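Local atomic coordinates of transcriptional regulator, GntR family (Ralstonia eutropha, PDB entry 3IHU), a protein that probably binds DNA as a transcription factor of the GntR family, with a winged helix-turn-helix domain joined to an all-helical FCD domain. Residues D92-M97 with A207-V212; Q61-A64 with I68-L71; Q116-S121 with Y145-E150; V126-E129 with E135-S138. One frame throughout, in Å; residues are numbered along the deposited sequence. Where two conformers were deposited one is given.

Interaction 1 of 4, residues D92-M97 with A207-V212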
loop_
_atom_site.group_PDB
_atom_site.type_symbol
_atom_site.label_atom_id
_atom_site.label_comp_id
_atom_site.label_asym_id
_atom_site.label_seq_id
_atom_site.Cartn_x
_atom_site.Cartn_y
_atom_site.Cartn_z
ATOM N N ASP A 92 11.926 -2.319 -6.472
ATOM C CA ASP A 92 12.431 -1.658 -7.689
ATOM C C ASP A 92 11.260 -1.019 -8.466
ATOM O O ASP A 92 11.340 0.149 -8.910
ATOM C CB ASP A 92 13.174 -2.664 -8.590
ATOM C CG ASP A 92 14.663 -2.748 -8.292
ATOM O OD1 ASP A 92 15.154 -1.861 -7.579
ATOM O OD2 ASP A 92 15.342 -3.679 -8.820
ATOM N N VAL A 93 10.178 -1.772 -8.607
ATOM C CA VAL A 93 8.976 -1.260 -9.222
ATOM C C VAL A 93 8.231 -0.202 -8.327
ATOM O O VAL A 93 7.845 0.834 -8.821
ATOM C CB VAL A 93 7.995 -2.400 -9.505
ATOM C CG1 VAL A 93 6.657 -1.856 -9.956
ATOM C CG2 VAL A 93 8.613 -3.390 -10.575
ATOM N N ALA A 94 8.057 -0.486 -7.033
ATOM C CA ALA A 94 7.438 0.453 -6.119
ATOM C C ALA A 94 8.164 1.766 -6.064
ATOM O O ALA A 94 7.540 2.792 -5.987
ATOM C CB ALA A 94 7.262 -0.148 -4.688
ATOM N N GLU A 95 9.469 1.748 -6.103
ATOM C CA GLU A 95 10.235 2.993 -6.146
ATOM C C GLU A 95 9.855 3.882 -7.311
ATOM O O GLU A 95 9.545 5.059 -7.136
ATOM C CB GLU A 95 11.723 2.729 -6.179
ATOM C CG GLU A 95 12.539 3.947 -6.115
ATOM C CD GLU A 95 14.019 3.626 -6.060
ATOM O OE1 GLU A 95 14.351 2.545 -5.572
ATOM O OE2 GLU A 95 14.829 4.479 -6.468
ATOM N N ARG A 96 9.803 3.318 -8.481
ATOM C CA ARG A 96 9.524 4.085 -9.678
ATOM C C ARG A 96 8.067 4.478 -9.755
ATOM O O ARG A 96 7.778 5.610 -10.194
ATOM C CB ARG A 96 9.961 3.325 -10.897
ATOM C CG ARG A 96 11.550 3.345 -10.947
ATOM C CD ARG A 96 12.150 2.179 -11.614
ATOM N NE ARG A 96 13.618 2.280 -11.550
ATOM C CZ ARG A 96 14.401 1.881 -10.547
ATOM N NH1 ARG A 96 13.901 1.309 -9.447
ATOM N NH2 ARG A 96 15.730 2.035 -10.671
HETATM N N MSE A 97 7.176 3.599 -9.292
HETATM C CA MSE A 97 5.727 3.888 -9.344
HETATM C C MSE A 97 5.290 4.893 -8.227
HETATM O O MSE A 97 4.415 5.689 -8.471
HETATM C CB MSE A 97 4.826 2.624 -9.391
HETATM C CG MSE A 97 5.116 1.741 -10.698
HETATM SE SE MSE A 97 4.625 2.760 -12.267
HETATM C CE MSE A 97 6.340 3.413 -13.038
ATOM N N ALA A 207 12.434 8.482 -3.018
ATOM C CA ALA A 207 13.201 8.513 -1.774
ATOM C C ALA A 207 12.590 7.618 -0.721
ATOM O O ALA A 207 13.310 6.934 0.007
ATOM C CB ALA A 207 13.340 10.013 -1.203
ATOM N N HIS A 208 11.276 7.636 -0.589
ATOM C CA HIS A 208 10.636 6.863 0.464
ATOM C C HIS A 208 11.017 5.373 0.267
ATOM O O HIS A 208 11.452 4.684 1.194
ATOM C CB HIS A 208 9.113 7.011 0.381
ATOM C CG HIS A 208 8.366 6.030 1.239
ATOM N ND1 HIS A 208 8.704 5.781 2.546
ATOM C CD2 HIS A 208 7.355 5.183 0.945
ATOM C CE1 HIS A 208 7.886 4.869 3.046
ATOM N NE2 HIS A 208 7.068 4.480 2.087
ATOM N N VAL A 209 10.832 4.872 -0.944
ATOM C CA VAL A 209 11.100 3.437 -1.212
ATOM C C VAL A 209 12.566 3.093 -1.045
ATOM O O VAL A 209 12.890 2.031 -0.529
ATOM C CB VAL A 209 10.538 3.004 -2.553
ATOM C CG1 VAL A 209 10.812 1.480 -2.817
ATOM C CG2 VAL A 209 9.039 3.326 -2.590
ATOM N N LYS A 210 13.447 3.977 -1.470
ATOM C CA LYS A 210 14.876 3.807 -1.196
ATOM C C LYS A 210 15.165 3.633 0.305
ATOM O O LYS A 210 15.997 2.811 0.704
ATOM C CB LYS A 210 15.650 5.026 -1.724
ATOM C CG LYS A 210 15.747 5.208 -3.217
ATOM C CD LYS A 210 16.572 6.525 -3.483
ATOM C CE LYS A 210 16.465 6.972 -4.894
ATOM N NZ LYS A 210 17.051 5.916 -5.706
ATOM N N ASN A 211 14.453 4.375 1.146
ATOM C CA ASN A 211 14.611 4.220 2.618
ATOM C C ASN A 211 14.121 2.913 3.114
ATOM O O ASN A 211 14.798 2.292 3.925
ATOM C CB ASN A 211 13.905 5.342 3.414
ATOM C CG ASN A 211 14.592 6.678 3.260
ATOM O OD1 ASN A 211 15.754 6.738 2.869
ATOM N ND2 ASN A 211 13.876 7.768 3.555
ATOM N N VAL A 212 12.957 2.463 2.623
ATOM C CA VAL A 212 12.475 1.140 2.948
ATOM C C VAL A 212 13.490 0.037 2.532
ATOM O O VAL A 212 13.831 -0.823 3.337
ATOM C CB VAL A 212 11.071 0.892 2.363
ATOM C CG1 VAL A 212 10.609 -0.532 2.602
ATOM C CG2 VAL A 212 10.088 1.940 2.908
#
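V209 and K210 of one helix meet E95 of the other in two different ways. The valine lies against the stem of the glutamate: CG1 of V209 rests 3.6 Å from the backbone N of E95 and 3.7 Å from its CB, while CG2 of V209 comes within 3.8 Å of the carbonyl O of A94. At the polar end, NZ of K210 donates to OE2 of E95 at 2.8 Å, a salt bridge that meets the carboxylate on its syn side and 29° out of its plane. The extended chain of E95, its CG anti to the backbone N (chi1 -175°), carries the carboxylate across to the lysine, whose own chain bends only at its last torsion, which brings NZ back to OE2. Further out, OE1 of E95 has a salt bridge with R213, so each carboxylate oxygen has its own cationic partner. V209 also touches L91 and T98, about one turn to each side on helix 84-105. The short segments run antiparallel, at 156° and 8.3 Å between axes, with the CA atoms of E95 and V209 the nearest pair. This is close antiparallel helix packing, joining helices 84-105 and 198-219 within the helical bundle of the FCD domain.

Interaction 2 of 4, residues Q61-A64 with I68-L71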
loop_
_atom_site.group_PDB
_atom_site.type_symbol
_atom_site.label_atom_id
_atom_site.label_comp_id
_atom_site.label_asym_id
_atom_site.label_seq_id
_atom_site.Cartn_x
_atom_site.Cartn_y
_atom_site.Cartn_z
ATOM N N GLN A 61 -8.711 -15.061 -7.270
ATOM C CA GLN A 61 -8.141 -14.976 -8.628
ATOM C C GLN A 61 -7.421 -13.652 -8.805
ATOM O O GLN A 61 -6.291 -13.639 -9.295
ATOM C CB GLN A 61 -9.223 -15.161 -9.741
ATOM N N ARG A 62 -8.060 -12.553 -8.394
ATOM C CA ARG A 62 -7.480 -11.221 -8.548
ATOM C C ARG A 62 -6.209 -11.051 -7.685
ATOM O O ARG A 62 -5.228 -10.403 -8.099
ATOM C CB ARG A 62 -8.489 -10.140 -8.179
ATOM C CG ARG A 62 -9.582 -9.895 -9.212
ATOM C CD ARG A 62 -10.800 -9.206 -8.612
ATOM N NE ARG A 62 -10.497 -7.845 -8.180
ATOM C CZ ARG A 62 -11.334 -7.063 -7.494
ATOM N NH1 ARG A 62 -12.543 -7.502 -7.134
ATOM N NH2 ARG A 62 -10.962 -5.834 -7.163
ATOM N N LEU A 63 -6.249 -11.611 -6.474
ATOM C CA LEU A 63 -5.088 -11.583 -5.559
ATOM C C LEU A 63 -3.893 -12.408 -6.119
ATOM O O LEU A 63 -2.725 -11.990 -5.997
ATOM C CB LEU A 63 -5.504 -12.107 -4.183
ATOM C CG LEU A 63 -6.302 -11.140 -3.314
ATOM C CD1 LEU A 63 -6.918 -11.862 -2.123
ATOM C CD2 LEU A 63 -5.432 -9.895 -2.905
ATOM N N ALA A 64 -4.180 -13.566 -6.724
ATOM C CA ALA A 64 -3.167 -14.324 -7.448
ATOM C C ALA A 64 -2.651 -13.443 -8.593
ATOM O O ALA A 64 -1.440 -13.317 -8.765
ATOM C CB ALA A 64 -3.679 -15.629 -7.947
ATOM N N ILE A 68 -0.184 -11.784 -4.598
ATOM C CA ILE A 68 -0.423 -11.824 -3.135
ATOM C C ILE A 68 -0.643 -13.251 -2.650
ATOM O O ILE A 68 -0.115 -13.645 -1.595
ATOM C CB ILE A 68 -1.653 -11.007 -2.765
ATOM C CG1 ILE A 68 -1.560 -9.558 -3.274
ATOM C CG2 ILE A 68 -1.892 -11.033 -1.264
ATOM C CD1 ILE A 68 -0.319 -8.824 -2.910
ATOM N N VAL A 69 -1.376 -14.060 -3.420
ATOM C CA VAL A 69 -1.572 -15.450 -3.049
ATOM C C VAL A 69 -1.187 -16.422 -4.159
ATOM O O VAL A 69 -1.185 -16.083 -5.332
ATOM C CB VAL A 69 -3.039 -15.716 -2.704
ATOM C CG1 VAL A 69 -3.524 -14.740 -1.599
ATOM C CG2 VAL A 69 -3.936 -15.615 -3.974
ATOM N N ASP A 70 -0.888 -17.643 -3.771
ATOM C CA ASP A 70 -0.866 -18.748 -4.718
ATOM C C ASP A 70 -2.116 -19.594 -4.474
ATOM O O ASP A 70 -2.307 -20.118 -3.378
ATOM C CB ASP A 70 0.355 -19.646 -4.522
ATOM C CG ASP A 70 1.638 -18.955 -4.858
ATOM O OD1 ASP A 70 1.619 -17.989 -5.666
ATOM O OD2 ASP A 70 2.665 -19.392 -4.291
ATOM N N LEU A 71 -2.908 -19.753 -5.533
ATOM C CA LEU A 71 -4.051 -20.645 -5.540
ATOM C C LEU A 71 -3.637 -22.096 -5.298
ATOM O O LEU A 71 -2.584 -22.531 -5.749
ATOM C CB LEU A 71 -4.817 -20.515 -6.867
ATOM C CG LEU A 71 -5.377 -19.129 -7.225
ATOM C CD1 LEU A 71 -6.381 -19.233 -8.387
ATOM C CD2 LEU A 71 -6.014 -18.456 -6.015
#
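I68 and L63 are tied by both backbone and side chains at the turn that leads from helix 53-65 into strand 69-71. The N-H of I68 donates to the carbonyl O of L63 at 2.9 Å, a fairly straight bond with an angle of 160° at the hydrogen. Beside it the leucine and isoleucine side chains touch, CD2 of L63 lying 3.9 Å from CG1 of I68. The next residue closes the tight part of the contact. CG2 of V69 occupies the position between its own backbone N and carbonyl carbon (CG1 at chi1 -55°), and from there it reaches 3.4 Å from the backbone N of A64 and 3.8 Å from CB of L63. The V69 carbonyl turns back on the helix as well, its O receiving a CA-H...O contact from CA of A64 at 3.4 Å. L63 continues inward onto F22, I25 and M26 of helix 17-31, and I68 onto L29 of the same helix, so this side is buried.

The outer side is looser. There CB of A64 meets L71 at its CG, 4.0 Å away, with no polar bond between them. The backbones of I68 and D70 pair with R80 and V78. The contact thus joins a helix of the GntR-family winged helix-turn-helix to the strand that, with 77-79, forms the wing. The one conventional hydrogen bond across the segments is that between I68 and L63; the rest is largely apolar, so the contact probably relies mainly on burial of L63, I68 and V69.

Interaction 3 of 4, residues Q116-S121 with Y145-E150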
loop_
_atom_site.group_PDB
_atom_site.type_symbol
_atom_site.label_atom_id
_atom_site.label_comp_id
_atom_site.label_asym_id
_atom_site.label_seq_id
_atom_site.Cartn_x
_atom_site.Cartn_y
_atom_site.Cartn_z
ATOM N N GLN A 116 -6.353 20.330 0.792
ATOM C CA GLN A 116 -6.904 20.210 2.146
ATOM C C GLN A 116 -6.979 18.785 2.600
ATOM O O GLN A 116 -6.639 18.474 3.747
ATOM C CB GLN A 116 -8.314 20.815 2.251
ATOM C CG GLN A 116 -8.319 22.330 2.187
ATOM C CD GLN A 116 -9.698 22.940 2.473
ATOM O OE1 GLN A 116 -10.679 22.231 2.743
ATOM N NE2 GLN A 116 -9.763 24.259 2.414
ATOM N N ALA A 117 -7.442 17.909 1.715
ATOM C CA ALA A 117 -7.401 16.466 1.964
ATOM C C ALA A 117 -5.979 15.982 2.185
ATOM O O ALA A 117 -5.728 15.213 3.090
ATOM C CB ALA A 117 -8.059 15.707 0.804
ATOM N N LEU A 118 -5.030 16.443 1.403
ATOM C CA LEU A 118 -3.659 15.934 1.500
ATOM C C LEU A 118 -3.041 16.383 2.835
ATOM O O LEU A 118 -2.495 15.583 3.606
ATOM C CB LEU A 118 -2.797 16.333 0.268
ATOM C CG LEU A 118 -1.483 15.579 0.224
ATOM C CD1 LEU A 118 -1.771 14.102 -0.243
ATOM C CD2 LEU A 118 -0.441 16.314 -0.648
ATOM N N ARG A 119 -3.201 17.665 3.151
ATOM C CA ARG A 119 -2.738 18.223 4.435
ATOM C C ARG A 119 -3.411 17.538 5.610
ATOM O O ARG A 119 -2.755 17.190 6.601
ATOM C CB ARG A 119 -2.920 19.759 4.448
ATOM C CG ARG A 119 -1.971 20.503 3.427
ATOM C CD ARG A 119 -1.991 22.053 3.596
ATOM N NE ARG A 119 -1.181 22.762 2.601
ATOM C CZ ARG A 119 0.160 22.803 2.586
ATOM N NH1 ARG A 119 0.905 22.174 3.522
ATOM N NH2 ARG A 119 0.780 23.488 1.638
ATOM N N ALA A 120 -4.702 17.265 5.496
ATOM C CA ALA A 120 -5.393 16.562 6.561
ATOM C C ALA A 120 -4.847 15.140 6.737
ATOM O O ALA A 120 -4.635 14.687 7.881
ATOM C CB ALA A 120 -6.911 16.535 6.304
ATOM N N SER A 121 -4.600 14.439 5.610
ATOM C CA SER A 121 -4.135 13.095 5.685
ATOM C C SER A 121 -2.798 13.119 6.383
ATOM O O SER A 121 -2.519 12.220 7.193
ATOM C CB SER A 121 -4.021 12.424 4.292
ATOM O OG SER A 121 -2.948 12.970 3.538
ATOM N N TYR A 145 -2.234 8.057 0.191
ATOM C CA TYR A 145 -1.953 7.509 -1.147
ATOM C C TYR A 145 -3.117 7.729 -2.069
ATOM O O TYR A 145 -2.931 8.140 -3.218
ATOM C CB TYR A 145 -1.610 6.017 -1.069
ATOM C CG TYR A 145 -0.161 5.757 -0.763
ATOM C CD1 TYR A 145 0.405 6.119 0.433
ATOM C CD2 TYR A 145 0.656 5.092 -1.692
ATOM C CE1 TYR A 145 1.730 5.885 0.702
ATOM C CE2 TYR A 145 1.991 4.863 -1.424
ATOM C CZ TYR A 145 2.515 5.248 -0.239
ATOM O OH TYR A 145 3.815 4.983 -0.029
ATOM N N ARG A 146 -4.332 7.455 -1.597
ATOM C CA ARG A 146 -5.497 7.680 -2.441
ATOM C C ARG A 146 -5.659 9.154 -2.870
ATOM O O ARG A 146 -5.993 9.463 -4.027
ATOM C CB ARG A 146 -6.769 7.146 -1.749
ATOM C CG ARG A 146 -8.102 7.586 -2.374
ATOM C CD ARG A 146 -8.238 7.276 -3.882
ATOM N NE ARG A 146 -7.972 5.860 -4.193
ATOM C CZ ARG A 146 -8.891 4.897 -4.285
ATOM N NH1 ARG A 146 -10.174 5.153 -4.085
ATOM N NH2 ARG A 146 -8.514 3.655 -4.578
ATOM N N THR A 147 -5.381 10.082 -1.965
ATOM C CA THR A 147 -5.459 11.508 -2.314
ATOM C C THR A 147 -4.412 11.827 -3.368
ATOM O O THR A 147 -4.704 12.517 -4.361
ATOM C CB THR A 147 -5.296 12.386 -1.056
ATOM O OG1 THR A 147 -6.140 11.870 -0.018
ATOM C CG2 THR A 147 -5.664 13.780 -1.313
ATOM N N LEU A 148 -3.201 11.298 -3.192
ATOM C CA LEU A 148 -2.183 11.515 -4.198
ATOM C C LEU A 148 -2.682 10.997 -5.539
ATOM O O LEU A 148 -2.458 11.633 -6.587
ATOM C CB LEU A 148 -0.832 10.883 -3.841
ATOM C CG LEU A 148 -0.086 11.483 -2.656
ATOM C CD1 LEU A 148 1.138 10.592 -2.343
ATOM C CD2 LEU A 148 0.268 13.002 -2.928
ATOM N N LEU A 149 -3.375 9.862 -5.509
ATOM C CA LEU A 149 -3.859 9.250 -6.760
ATOM C C LEU A 149 -4.886 10.138 -7.433
ATOM O O LEU A 149 -4.788 10.400 -8.623
ATOM C CB LEU A 149 -4.445 7.878 -6.480
ATOM C CG LEU A 149 -4.901 7.067 -7.692
ATOM C CD1 LEU A 149 -3.742 6.686 -8.674
ATOM C CD2 LEU A 149 -5.559 5.838 -7.139
ATOM N N GLU A 150 -5.831 10.636 -6.656
ATOM C CA GLU A 150 -6.905 11.466 -7.175
ATOM C C GLU A 150 -6.359 12.748 -7.734
ATOM O O GLU A 150 -6.861 13.243 -8.746
ATOM C CB GLU A 150 -7.966 11.773 -6.109
ATOM C CG GLU A 150 -8.752 10.559 -5.613
ATOM C CD GLU A 150 -9.322 9.700 -6.767
ATOM O OE1 GLU A 150 -9.927 10.277 -7.713
ATOM O OE2 GLU A 150 -9.134 8.450 -6.738
#
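Apolar contacts carry the whole of this meeting, and T147 and L118 stand at its centre. The methyl CG2 of T147 is anti to its backbone N (chi1 of OG1 -47°), which directs it at the opposite helix: it lies 3.7 Å from CB of A117 and 3.9 Å from the backbone N of L118. The two leucines cross at an angle beside it, CD1 of L118 touching CD2 of L148 at 3.5 Å and lying 4.0 Å from CB of T147. Both leucines continue into other helices, L118 onto L194 and L148 onto I189, L101 and A105.

T147 and S121 make their side-chain hydrogen bonds within their own helices. The hydroxyl of T147 is bonded to the carbonyl O of H143, one turn back, which leaves its methyl to face A117 and L118. OG of S121 donates to the carbonyl O of L118, three residues back, at 2.7 Å, meeting the carbonyl at an angle of 123°. No hydrogen bond crosses between the segments.

The short axes pass 9.4 Å apart at 161°, with L118 and T147 nearest in register. The seam joins the antiparallel arms of a helical hairpin, 112-130 and 134-152, in the helical FCD domain.

Interaction 4 of 4, residues V126-E129 with E135-S138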
loop_
_atom_site.group_PDB
_atom_site.type_symbol
_atom_site.label_atom_id
_atom_site.label_comp_id
_atom_site.label_asym_id
_atom_site.label_seq_id
_atom_site.Cartn_x
_atom_site.Cartn_y
_atom_site.Cartn_z
ATOM N N VAL A 126 0.700 11.982 11.417
ATOM C CA VAL A 126 1.509 12.489 12.533
ATOM C C VAL A 126 0.883 12.081 13.895
ATOM O O VAL A 126 1.573 11.580 14.781
ATOM C CB VAL A 126 1.690 14.029 12.497
ATOM C CG1 VAL A 126 2.345 14.525 13.821
ATOM C CG2 VAL A 126 2.539 14.465 11.287
ATOM N N ALA A 127 -0.428 12.273 14.015
ATOM C CA ALA A 127 -1.171 11.883 15.209
ATOM C C ALA A 127 -1.139 10.374 15.438
ATOM O O ALA A 127 -0.959 9.924 16.567
ATOM C CB ALA A 127 -2.607 12.384 15.128
ATOM N N ALA A 128 -1.317 9.563 14.391
ATOM C CA ALA A 128 -1.263 8.123 14.599
ATOM C C ALA A 128 0.137 7.672 15.028
ATOM O O ALA A 128 0.262 6.757 15.879
ATOM C CB ALA A 128 -1.715 7.343 13.367
ATOM N N GLU A 129 1.178 8.268 14.440
ATOM C CA GLU A 129 2.560 7.876 14.756
ATOM C C GLU A 129 2.878 8.145 16.220
ATOM O O GLU A 129 3.440 7.288 16.910
ATOM C CB GLU A 129 3.552 8.613 13.897
ATOM C CG GLU A 129 4.993 8.089 13.976
ATOM C CD GLU A 129 5.765 8.510 15.227
ATOM O OE1 GLU A 129 5.585 9.654 15.714
ATOM O OE2 GLU A 129 6.552 7.666 15.731
ATOM N N GLU A 135 -3.083 0.719 13.429
ATOM C CA GLU A 135 -4.320 0.617 12.671
ATOM C C GLU A 135 -4.663 1.943 12.011
ATOM O O GLU A 135 -4.863 1.998 10.776
ATOM C CB GLU A 135 -5.480 0.165 13.573
ATOM C CG GLU A 135 -6.801 0.030 12.779
ATOM C CD GLU A 135 -7.897 -0.732 13.528
ATOM O OE1 GLU A 135 -7.677 -1.188 14.686
ATOM O OE2 GLU A 135 -8.989 -0.851 12.933
ATOM N N THR A 136 -4.716 2.999 12.827
ATOM C CA THR A 136 -5.063 4.330 12.332
ATOM C C THR A 136 -3.944 4.875 11.457
ATOM O O THR A 136 -4.189 5.625 10.530
ATOM C CB THR A 136 -5.303 5.342 13.469
ATOM O OG1 THR A 136 -4.127 5.420 14.278
ATOM C CG2 THR A 136 -6.515 4.945 14.333
ATOM N N PHE A 137 -2.706 4.482 11.712
ATOM C CA PHE A 137 -1.613 4.944 10.859
ATOM C C PHE A 137 -1.806 4.323 9.484
ATOM O O PHE A 137 -1.707 5.011 8.480
ATOM C CB PHE A 137 -0.240 4.586 11.436
ATOM C CG PHE A 137 0.906 5.208 10.689
ATOM C CD1 PHE A 137 1.296 6.492 10.956
ATOM C CD2 PHE A 137 1.580 4.502 9.689
ATOM C CE1 PHE A 137 2.350 7.069 10.243
ATOM C CE2 PHE A 137 2.608 5.069 8.992
ATOM C CZ PHE A 137 3.004 6.362 9.273
ATOM N N SER A 138 -2.093 3.021 9.444
ATOM C CA SER A 138 -2.300 2.340 8.160
ATOM C C SER A 138 -3.446 2.943 7.394
ATOM O O SER A 138 -3.358 3.064 6.168
ATOM C CB SER A 138 -2.578 0.862 8.314
ATOM O OG SER A 138 -1.412 0.195 8.661
#
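T136 and F137 both meet A128, whose single methyl takes part in most of the contact. Among the apolar contacts, CB of A128 lies 3.7 Å from CB of F137 and, near the plane of the ring, at its edge, 4.0 Å from CD1 of F137. The ring reaches past the alanine because CG of F137 is anti to the backbone N (chi1 -172°); its CE1 then comes to 4.1 Å from CB of E129, and CD1 to 3.9 Å from the backbone N of E129. E129 adds little more than this CB, for its chain bends at chi2 and takes the carboxylate away from the phenylalanine. Farther out, F137 packs on R179 and R182, and E129 on Q180, all of helix 179-195, which lies beside this pair of helices.

Contacts between polar and apolar atoms make up the rest. CB of A128 sits 3.5 Å from the backbone N of F137, and in one of the two conformers of T136 it also neighbours the threonine hydroxyl. No hydrogen bond joins the two segments. In that conformer the polar group of T136 is satisfied locally instead: its OG1 hydrogen-bonds to the carbonyl O of D133, just before the segment.

The backbones come close here, CA of A128 lying 4.9 Å from CA of F137, with the alanine methyl between them and the ring passing alongside. The arrangement is that of a helical hairpin near its bend, where helix 112-130 turns through a short connection into helix 134-152 of the FCD domain.

In the fold
Interaction 2 comes first along the chain and lies in the GntR-family region, where it joins helix 53-65 to the edge strand 69-71 of the small antiparallel sheet. The other three fall in the FCD region. There interaction 1 brings together helices 84-105 and 198-219, closing a long loop of chain that encloses interaction 3, which in turn encloses interaction 4. Interactions 3 and 4 share helices 112-130 and 134-152, their centres about 15 Å apart, the latter nearer the turn. Interactions 1 and 3 touch through H208 and Y145, although their centres are about 19 Å apart. Interaction 2 lies about 23 Å or more from the others between centres, consistent with separate DNA-binding and helical domains.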